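Local coordinates for decapping nuclease RAI1 (Candida albicans, PDB 5BUD), which hydrolyses the NAD cap and other 5'-end caps or triphosphates of RNA with a divalent metal ion, and binds and stimulates the exoribonuclease RAT1, at residues N9-T14 with C322-K327. Residues are numbered along the deposited sequence; the frame is centred on the assembly and turned at random.
Sequences NSRSKT and CTNALK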
loop_
_atom_site.group_PDB
_atom_site.type_symbol
_atom_site.label_atom_id
_atom_site.label_comp_id
_atom_site.label_asym_id
_atom_site.label_seq_id
_atom_site.Cartn_x
_atom_site.Cartn_y
_atom_site.Cartn_z
ATOM N N ASN A 9 -9.163 18.073 -13.252
ATOM C CA ASN A 9 -10.392 18.397 -12.516
ATOM C C ASN A 9 -11.518 17.401 -12.809
ATOM O O ASN A 9 -12.641 17.605 -12.372
ATOM C CB ASN A 9 -10.840 19.821 -12.831
ATOM C CG ASN A 9 -11.098 20.040 -14.311
ATOM O OD1 ASN A 9 -11.620 19.168 -15.019
ATOM N ND2 ASN A 9 -10.719 21.200 -14.792
ATOM N N SER A 10 -11.232 16.350 -13.583
ATOM C CA SER A 10 -12.233 15.321 -13.868
ATOM C C SER A 10 -12.755 14.661 -12.568
ATOM O O SER A 10 -11.970 14.309 -11.672
ATOM C CB SER A 10 -11.663 14.253 -14.800
ATOM O OG SER A 10 -11.039 14.843 -15.926
ATOM N N ARG A 11 -14.074 14.514 -12.461
ATOM C CA ARG A 11 -14.699 13.903 -11.275
ATOM C C ARG A 11 -15.886 13.046 -11.683
ATOM O O ARG A 11 -16.748 13.526 -12.431
ATOM C CB ARG A 11 -15.166 14.978 -10.287
ATOM C CG ARG A 11 -14.056 15.900 -9.774
ATOM C CD ARG A 11 -13.145 15.209 -8.773
ATOM N NE ARG A 11 -12.172 16.115 -8.168
ATOM C CZ ARG A 11 -10.982 16.410 -8.705
ATOM N NH1 ARG A 11 -10.580 15.890 -9.880
ATOM N NH2 ARG A 11 -10.171 17.211 -8.055
ATOM N N SER A 12 -15.959 11.793 -11.211
ATOM C CA SER A 12 -17.177 10.955 -11.420
ATOM C C SER A 12 -18.356 11.663 -10.750
ATOM O O SER A 12 -18.161 12.352 -9.755
ATOM C CB SER A 12 -17.054 9.561 -10.808
ATOM O OG SER A 12 -16.093 8.782 -11.489
ATOM N N LYS A 13 -19.556 11.475 -11.304
ATOM C CA LYS A 13 -20.752 12.213 -10.869
ATOM C C LYS A 13 -21.216 11.730 -9.517
ATOM O O LYS A 13 -21.557 12.518 -8.636
ATOM C CB LYS A 13 -21.904 12.085 -11.888
ATOM C CG LYS A 13 -21.963 13.233 -12.882
ATOM C CD LYS A 13 -22.874 12.923 -14.065
ATOM C CE LYS A 13 -22.166 12.088 -15.126
ATOM N NZ LYS A 13 -22.924 12.072 -16.407
ATOM N N THR A 14 -21.233 10.422 -9.358
ATOM C CA THR A 14 -21.585 9.858 -8.082
ATOM C C THR A 14 -20.541 8.837 -7.685
ATOM O O THR A 14 -19.534 8.649 -8.375
ATOM C CB THR A 14 -22.998 9.235 -8.101
ATOM O OG1 THR A 14 -23.355 8.835 -6.771
ATOM C CG2 THR A 14 -23.070 8.030 -9.053
ATOM N N CYS A 322 -12.461 13.549 1.496
ATOM C CA CYS A 322 -12.337 12.156 1.062
ATOM C C CYS A 322 -13.255 11.827 -0.092
ATOM O O CYS A 322 -12.862 11.098 -0.991
ATOM C CB CYS A 322 -12.575 11.222 2.244
ATOM S SG CYS A 322 -11.271 11.301 3.481
ATOM N N THR A 323 -14.465 12.380 -0.097
ATOM C CA THR A 323 -15.417 12.175 -1.198
ATOM C C THR A 323 -14.901 12.755 -2.530
ATOM O O THR A 323 -15.047 12.123 -3.596
ATOM C CB THR A 323 -16.819 12.749 -0.825
ATOM O OG1 THR A 323 -17.319 12.046 0.320
ATOM C CG2 THR A 323 -17.798 12.620 -1.954
ATOM N N ASN A 324 -14.259 13.921 -2.477
ATOM C CA ASN A 324 -13.706 14.527 -3.691
ATOM C C ASN A 324 -12.599 13.639 -4.256
ATOM O O ASN A 324 -12.553 13.392 -5.470
ATOM C CB ASN A 324 -13.217 15.947 -3.375
ATOM C CG ASN A 324 -12.561 16.641 -4.557
ATOM O OD1 ASN A 324 -13.132 16.759 -5.645
ATOM N ND2 ASN A 324 -11.360 17.140 -4.332
ATOM N N ALA A 325 -11.735 13.128 -3.375
ATOM C CA ALA A 325 -10.668 12.210 -3.817
ATOM C C ALA A 325 -11.245 10.999 -4.501
ATOM O O ALA A 325 -10.725 10.590 -5.524
ATOM C CB ALA A 325 -9.774 11.799 -2.656
ATOM N N LEU A 326 -12.303 10.424 -3.926
ATOM C CA LEU A 326 -12.912 9.221 -4.453
ATOM C C LEU A 326 -13.501 9.440 -5.831
ATOM O O LEU A 326 -13.437 8.561 -6.682
ATOM C CB LEU A 326 -14.002 8.682 -3.504
ATOM C CG LEU A 326 -13.566 7.766 -2.376
ATOM C CD1 LEU A 326 -14.757 7.446 -1.490
ATOM C CD2 LEU A 326 -12.947 6.487 -2.934
ATOM N N LYS A 327 -14.068 10.621 -6.058
ATOM C CA LYS A 327 -14.584 10.971 -7.388
ATOM C C LYS A 327 -13.488 11.152 -8.443
ATOM O O LYS A 327 -13.694 10.804 -9.606
ATOM C CB LYS A 327 -15.442 12.233 -7.290
ATOM C CG LYS A 327 -16.699 11.993 -6.474
ATOM C CD LYS A 327 -17.592 13.225 -6.361
ATOM C CE LYS A 327 -18.859 12.862 -5.608
ATOM N NZ LYS A 327 -19.839 13.983 -5.534
#
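S12 and K327 bring the two backbones closest, 4.8 Å between their CA atoms, where the extended stretch S10-S12 of the 9-14 loop passes the first turns of helix 322-339 and S12 N donates a nearly straight hydrogen bond (175°) to K327 O, 2.9 Å away. One residue earlier, R11 reaches for N324. Its chain bends at chi2, which brings NE to 2.8 Å from N324 OD1. That oxygen sits at the guanidinium edge, in its plane, whereas NE approaches from above the amide plane; the two flat groups are turned 46° apart. N324 CG is anti to its backbone N (chi1 177°), and the amide's other end, ND2, is hydrogen-bonded to Y115 OH, which pins the orientation that presents OD1 to R11. On the loop side, R11 NH1 bonds S10 O at 2.8 Å and also L8 O, holding the guanidinium against the carbonyls of preceding residues. K327 lies alongside S12 in an extended chain: CG and CD both pass 3.6 Å from S12 O, and NZ ends 3.8 Å from K13 O, too far for a hydrogen bond. Farther along the helix, W328 packs on R11 and A331 on S10 and S12. This surface contact, remote from the manganese site, joins the N-terminal loop to the nuclease-fold helix without a salt bridge between the segments; the carbonyl dipoles around R11 would be expected to stabilise its positive charge.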